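Local coordinates for protein annexin B22 (PDB 4MDU) that binds acidic phospholipid membranes in a calcium-dependent manner and aggregates liposomes, and takes part in worm reproduction and host-parasite interaction, at residues V130-F135 and G176-A181; T137-E142 and R244-L249. All coordinates share one frame; numbering follows the deposited sequence.

Following the chain from the N terminus, residues 130-135 come first, on helix 128-136, and after a single residue 137-142 lead into helix 140-156. Contact 1 closes when the chain returns at 176-181, with 40 residues in between, and so joins two helices of the second annexin repeat. Contact 2 closes much later: 101 residues separate 137-142 from 244-249, which opens helix 246-260 in the third repeat. Because 137-142 lies inside the loop of contact 1 and its partner lies beyond it, the two loops cross. The contact centres are about 15 Å apart. One contact thus ties the second repeat to itself, the other ties it to the third.

Contact 1 (V130-F135 and G176-A181); sequences VLIEIF and GDYEYA
Tyr178 reaches across from helix 177-187 to Ile132 and Leu131 on helix 128-136, joining two helices of the second repeat in this almost wholly helical annexin fold. The backbones stand well apart, with Ile132 CA 9.9 Å from Tyr178 CA, and a long, flat side chain suits this separation. At the root of that chain, CB leaves its helix with CG swung away from the backbone N (chi1 162°), which carries the ring out toward helix 128-136. CB and CG remain beside their own helix, and the touching begins farther out. Ring carbon CE1 meets the isoleucine's longer branch, lying 3.9 Å from Ile132 CG1 and 4.0 Å from Ile132 CD1. The two side chains cross obliquely, as the branch slants past the ring. Beyond CZ, the hydroxyl reaches methylene groups of two successive residues of helix 128-136.

Tyrosine suits the place because its ring carbons pack against the aliphatic branch while its polar end, in this buried place, is satisfied: Tyr178 OH is hydrogen-bonded to Asp128 OD1. Asp128 and Asp275, both ligands of one calcium ion, lie beside this side chain, so Tyr178 probably positions Asp128 from the second shell. Two carbons touch the tip: Ile132 CG1, 3.7 Å from Tyr178 OH, and Leu131 CB, 4.0 Å from the same oxygen.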
loop_
_atom_site.group_PDB
_atom_site.type_symbol
_atom_site.label_atom_id
_atom_site.label_comp_id
_atom_site.label_asym_id
_atom_site.label_seq_id
_atom_site.Cartn_x
_atom_site.Cartn_y
_atom_site.Cartn_z
ATOM N N VAL B 130 1.100 8.897 -2.610
ATOM C CA VAL B 130 1.349 10.212 -3.179
ATOM C C VAL B 130 2.610 10.855 -2.558
ATOM O O VAL B 130 3.389 11.509 -3.250
ATOM C CB VAL B 130 0.098 11.123 -3.038
ATOM C CG1 VAL B 130 0.424 12.573 -3.384
ATOM C CG2 VAL B 130 -1.031 10.611 -3.938
ATOM N N LEU B 131 2.832 10.651 -1.264
ATOM C CA LEU B 131 4.047 11.204 -0.639
ATOM C C LEU B 131 5.290 10.541 -1.239
ATOM O O LEU B 131 6.229 11.217 -1.656
ATOM C CB LEU B 131 4.042 11.014 0.883
ATOM C CG LEU B 131 2.851 11.536 1.661
ATOM C CD1 LEU B 131 3.138 11.529 3.200
ATOM C CD2 LEU B 131 2.492 12.907 1.151
ATOM N N ILE B 132 5.265 9.211 -1.326
ATOM C CA ILE B 132 6.357 8.484 -1.964
ATOM C C ILE B 132 6.591 8.934 -3.402
ATOM O O ILE B 132 7.720 9.233 -3.801
ATOM C CB ILE B 132 6.102 6.980 -1.964
ATOM C CG1 ILE B 132 6.010 6.466 -0.533
ATOM C CG2 ILE B 132 7.205 6.271 -2.718
ATOM C CD1 ILE B 132 5.864 4.972 -0.423
ATOM N N GLU B 133 5.516 8.993 -4.178
ATOM C CA GLU B 133 5.594 9.364 -5.592
ATOM C C GLU B 133 6.229 10.739 -5.815
ATOM O O GLU B 133 7.084 10.927 -6.691
ATOM C CB GLU B 133 4.186 9.334 -6.233
ATOM C CG GLU B 133 4.190 9.791 -7.695
ATOM C CD GLU B 133 3.015 10.694 -8.040
ATOM O OE1 GLU B 133 1.868 10.292 -7.776
ATOM O OE2 GLU B 133 3.240 11.804 -8.571
ATOM N N ILE B 134 5.784 11.708 -5.033
ATOM C CA ILE B 134 6.265 13.075 -5.160
ATOM C C ILE B 134 7.671 13.281 -4.566
ATOM O O ILE B 134 8.579 13.751 -5.259
ATOM C CB ILE B 134 5.260 14.063 -4.523
ATOM C CG1 ILE B 134 3.978 14.112 -5.369
ATOM C CG2 ILE B 134 5.887 15.449 -4.399
ATOM C CD1 ILE B 134 2.971 15.119 -4.879
ATOM N N PHE B 135 7.865 12.907 -3.304
ATOM C CA PHE B 135 9.164 13.139 -2.659
ATOM C C PHE B 135 10.305 12.443 -3.374
ATOM O O PHE B 135 11.391 13.009 -3.530
ATOM C CB PHE B 135 9.131 12.720 -1.194
ATOM C CG PHE B 135 8.294 13.617 -0.344
ATOM C CD1 PHE B 135 8.184 14.962 -0.651
ATOM C CD2 PHE B 135 7.601 13.120 0.744
ATOM C CE1 PHE B 135 7.400 15.811 0.131
ATOM C CE2 PHE B 135 6.817 13.960 1.534
ATOM C CZ PHE B 135 6.711 15.302 1.223
ATOM N N GLY B 176 8.046 5.442 12.884
ATOM C CA GLY B 176 8.614 4.271 12.235
ATOM C C GLY B 176 9.666 4.524 11.168
ATOM O O GLY B 176 9.975 5.669 10.825
ATOM N N ASP B 177 10.207 3.436 10.625
ATOM C CA ASP B 177 11.273 3.534 9.641
ATOM C C ASP B 177 10.828 4.285 8.390
ATOM O O ASP B 177 11.603 5.045 7.803
ATOM C CB ASP B 177 11.807 2.142 9.290
ATOM C CG ASP B 177 12.319 1.389 10.515
ATOM O OD1 ASP B 177 13.002 2.012 11.348
ATOM O OD2 ASP B 177 12.038 0.179 10.656
ATOM N N TYR B 178 9.586 4.072 7.971
ATOM C CA TYR B 178 9.096 4.730 6.767
ATOM C C TYR B 178 9.037 6.234 6.991
ATOM O O TYR B 178 9.479 7.016 6.146
ATOM C CB TYR B 178 7.716 4.194 6.368
ATOM C CG TYR B 178 6.942 5.098 5.416
ATOM C CD1 TYR B 178 7.415 5.358 4.132
ATOM C CD2 TYR B 178 5.726 5.664 5.799
ATOM C CE1 TYR B 178 6.712 6.173 3.269
ATOM C CE2 TYR B 178 5.002 6.482 4.935
ATOM C CZ TYR B 178 5.502 6.729 3.673
ATOM O OH TYR B 178 4.800 7.533 2.806
ATOM N N GLU B 179 8.506 6.631 8.142
ATOM C CA GLU B 179 8.309 8.044 8.453
ATOM C C GLU B 179 9.643 8.765 8.571
ATOM O O GLU B 179 9.814 9.894 8.097
ATOM C CB GLU B 179 7.509 8.204 9.746
ATOM C CG GLU B 179 6.051 7.798 9.638
ATOM C CD GLU B 179 5.851 6.289 9.614
ATOM O OE1 GLU B 179 6.849 5.563 9.807
ATOM O OE2 GLU B 179 4.696 5.834 9.414
ATOM N N TYR B 180 10.594 8.098 9.205
ATOM C CA TYR B 180 11.909 8.675 9.372
ATOM C C TYR B 180 12.551 8.879 8.001
ATOM O O TYR B 180 13.089 9.959 7.715
ATOM C CB TYR B 180 12.771 7.787 10.270
ATOM C CG TYR B 180 14.172 8.321 10.477
ATOM C CD1 TYR B 180 15.165 8.085 9.532
ATOM C CD2 TYR B 180 14.501 9.067 11.605
ATOM C CE1 TYR B 180 16.448 8.574 9.699
ATOM C CE2 TYR B 180 15.798 9.558 11.792
ATOM C CZ TYR B 180 16.767 9.306 10.831
ATOM O OH TYR B 180 18.058 9.779 10.978
ATOM N N ALA B 181 12.473 7.860 7.143
ATOM C CA ALA B 181 13.044 7.965 5.796
ATOM C C ALA B 181 12.351 9.059 5.007
ATOM O O ALA B 181 12.996 9.840 4.304
ATOM C CB ALA B 181 12.958 6.629 5.045
#

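Contact 2 (T137-E142 and R244-L249); sequences TLWNDE and RTPYQL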
loop_
_atom_site.group_PDB
_atom_site.type_symbol
_atom_site.label_atom_id
_atom_site.label_comp_id
_atom_site.label_asym_id
_atom_site.label_seq_id
_atom_site.Cartn_x
_atom_site.Cartn_y
_atom_site.Cartn_z
ATOM N N THR B 137 10.762 12.141 -6.352
ATOM C CA THR B 137 11.152 12.864 -7.561
ATOM C C THR B 137 11.721 14.269 -7.331
ATOM O O THR B 137 11.977 14.996 -8.291
ATOM C CB THR B 137 9.968 12.988 -8.540
ATOM O OG1 THR B 137 8.989 13.870 -7.972
ATOM C CG2 THR B 137 9.338 11.628 -8.782
ATOM N N LEU B 138 11.934 14.660 -6.081
ATOM C CA LEU B 138 12.443 16.008 -5.823
ATOM C C LEU B 138 13.856 15.984 -5.276
ATOM O O LEU B 138 14.129 15.331 -4.263
ATOM C CB LEU B 138 11.537 16.765 -4.844
ATOM C CG LEU B 138 10.096 17.001 -5.312
ATOM C CD1 LEU B 138 9.234 17.497 -4.158
ATOM C CD2 LEU B 138 10.061 17.980 -6.488
ATOM N N TRP B 139 14.757 16.713 -5.921
ATOM C CA TRP B 139 16.068 16.899 -5.312
ATOM C C TRP B 139 16.068 18.119 -4.381
ATOM O O TRP B 139 15.045 18.793 -4.217
ATOM C CB TRP B 139 17.196 16.940 -6.347
ATOM C CG TRP B 139 18.394 16.192 -5.844
ATOM C CD1 TRP B 139 19.572 16.730 -5.381
ATOM C CD2 TRP B 139 18.518 14.765 -5.695
ATOM N NE1 TRP B 139 20.418 15.723 -4.981
ATOM C CE2 TRP B 139 19.794 14.511 -5.155
ATOM C CE3 TRP B 139 17.680 13.680 -5.983
ATOM C CZ2 TRP B 139 20.255 13.218 -4.901
ATOM C CZ3 TRP B 139 18.142 12.391 -5.726
ATOM C CH2 TRP B 139 19.418 12.176 -5.189
ATOM N N ASN B 140 17.210 18.387 -3.762
ATOM C CA ASN B 140 17.273 19.327 -2.648
ATOM C C ASN B 140 16.593 20.679 -2.868
ATOM O O ASN B 140 15.743 21.098 -2.072
ATOM C CB ASN B 140 18.730 19.510 -2.187
ATOM C CG ASN B 140 19.299 18.249 -1.561
ATOM O OD1 ASN B 140 18.548 17.394 -1.073
ATOM N ND2 ASN B 140 20.630 18.115 -1.581
ATOM N N ASP B 141 16.990 21.371 -3.925
ATOM C CA ASP B 141 16.462 22.695 -4.216
ATOM C C ASP B 141 14.978 22.674 -4.593
ATOM O O ASP B 141 14.224 23.583 -4.249
ATOM C CB ASP B 141 17.286 23.340 -5.320
ATOM C CG ASP B 141 18.676 23.724 -4.835
ATOM O OD1 ASP B 141 18.789 24.035 -3.642
ATOM O OD2 ASP B 141 19.639 23.707 -5.621
ATOM N N GLU B 142 14.569 21.630 -5.302
ATOM C CA GLU B 142 13.172 21.473 -5.686
ATOM C C GLU B 142 12.342 21.263 -4.439
ATOM O O GLU B 142 11.284 21.868 -4.280
ATOM C CB GLU B 142 13.038 20.298 -6.657
ATOM C CG GLU B 142 13.837 20.567 -7.933
ATOM C CD GLU B 142 14.024 19.345 -8.821
ATOM O OE1 GLU B 142 14.119 18.219 -8.289
ATOM O OE2 GLU B 142 14.091 19.520 -10.062
ATOM N N ARG B 244 22.251 9.171 -1.679
ATOM C CA ARG B 244 23.202 9.116 -2.788
ATOM C C ARG B 244 22.542 9.653 -4.041
ATOM O O ARG B 244 21.344 9.505 -4.207
ATOM C CB ARG B 244 23.704 7.692 -3.027
ATOM C CG ARG B 244 24.453 7.100 -1.855
ATOM C CD ARG B 244 25.608 8.023 -1.365
ATOM N NE ARG B 244 26.186 7.464 -0.146
ATOM C CZ ARG B 244 26.360 8.123 0.993
ATOM N NH1 ARG B 244 26.031 9.403 1.085
ATOM N NH2 ARG B 244 26.884 7.493 2.040
ATOM N N THR B 245 23.316 10.278 -4.920
ATOM C CA THR B 245 22.758 10.761 -6.159
ATOM C C THR B 245 22.341 9.564 -7.023
ATOM O O THR B 245 22.805 8.438 -6.814
ATOM C CB THR B 245 23.772 11.599 -6.924
ATOM O OG1 THR B 245 24.739 10.728 -7.517
ATOM C CG2 THR B 245 24.462 12.607 -5.982
ATOM N N PRO B 246 21.462 9.796 -8.004
ATOM C CA PRO B 246 21.053 8.631 -8.790
ATOM C C PRO B 246 22.269 7.929 -9.398
ATOM O O PRO B 246 22.317 6.702 -9.422
ATOM C CB PRO B 246 20.154 9.240 -9.874
ATOM C CG PRO B 246 19.654 10.521 -9.256
ATOM C CD PRO B 246 20.832 11.039 -8.483
ATOM N N TYR B 247 23.259 8.697 -9.834
ATOM C CA TYR B 247 24.463 8.116 -10.441
ATOM C C TYR B 247 25.256 7.243 -9.462
ATOM O O TYR B 247 25.608 6.096 -9.782
ATOM C CB TYR B 247 25.315 9.215 -11.078
ATOM C CG TYR B 247 24.446 10.203 -11.829
ATOM C CD1 TYR B 247 23.969 9.906 -13.100
ATOM C CD2 TYR B 247 24.062 11.405 -11.250
ATOM C CE1 TYR B 247 23.144 10.787 -13.782
ATOM C CE2 TYR B 247 23.243 12.292 -11.922
ATOM C CZ TYR B 247 22.783 11.972 -13.192
ATOM O OH TYR B 247 21.966 12.839 -13.871
ATOM N N GLN B 248 25.492 7.773 -8.259
ATOM C CA GLN B 248 26.167 7.027 -7.190
ATOM C C GLN B 248 25.416 5.751 -6.789
ATOM O O GLN B 248 26.049 4.723 -6.519
ATOM C CB GLN B 248 26.364 7.926 -5.959
ATOM C CG GLN B 248 27.143 7.278 -4.815
ATOM C CD GLN B 248 28.582 6.962 -5.189
ATOM O OE1 GLN B 248 29.172 7.609 -6.055
ATOM N NE2 GLN B 248 29.143 5.945 -4.553
ATOM N N LEU B 249 24.077 5.819 -6.737
ATOM C CA LEU B 249 23.255 4.668 -6.354
ATOM C C LEU B 249 23.412 3.553 -7.363
ATOM O O LEU B 249 23.511 2.375 -7.017
ATOM C CB LEU B 249 21.780 5.044 -6.286
ATOM C CG LEU B 249 21.216 5.195 -4.892
ATOM C CD1 LEU B 249 19.731 5.483 -4.959
ATOM C CD2 LEU B 249 21.497 3.933 -4.118
#
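Trp139, whose indole meets residues 244-246, sends its backbone N to Glu142 OE1, 2.9 Å away and nearly straight at 169°. The contact joins the second and third annexin repeats at the starts of two helices, 140-156 and 246-260. Trp139 is the N-cap of the first, and Glu142, three residues on, folds back to accept through the anti lone pair of OE1, the half of a capping box that needs only the cap's backbone. The same oxygen also bonds His17 NE2, while OE2 pairs with Arg13, so a glutamate with two acceptor atoms fits here.

Thr245 is the N-cap of helix 246-260, its OG1 accepting from Gln248 N at 3.1 Å. Pro246 follows in the first turn, where a missing N-H costs no helical bond.

The indole spans the distance between the two helix starts with its six-membered ring leading, at a first torsion of -140°, away from the staggered values. Tryptophan fits because its large ring can pack while its N-H bonds: Trp139 NE1 donates to Asp191 O, which probably limits the rotation of the ring. Arg244 pairs with Asp218 through NE and with Asp191 through NH1, so Asp191 is tied to both segments, by its backbone O to Trp139 and by its carboxylate to Arg244. Two carbon contacts meet the ring obliquely: Trp139 CZ2 lies 3.7 Å from Thr245 CA, and Trp139 CH2 lies 3.8 Å from Pro246 CD. Closest of all, Arg244 O stands at the indole edge, in the ring plane, 3.4 Å from Trp139 CH2.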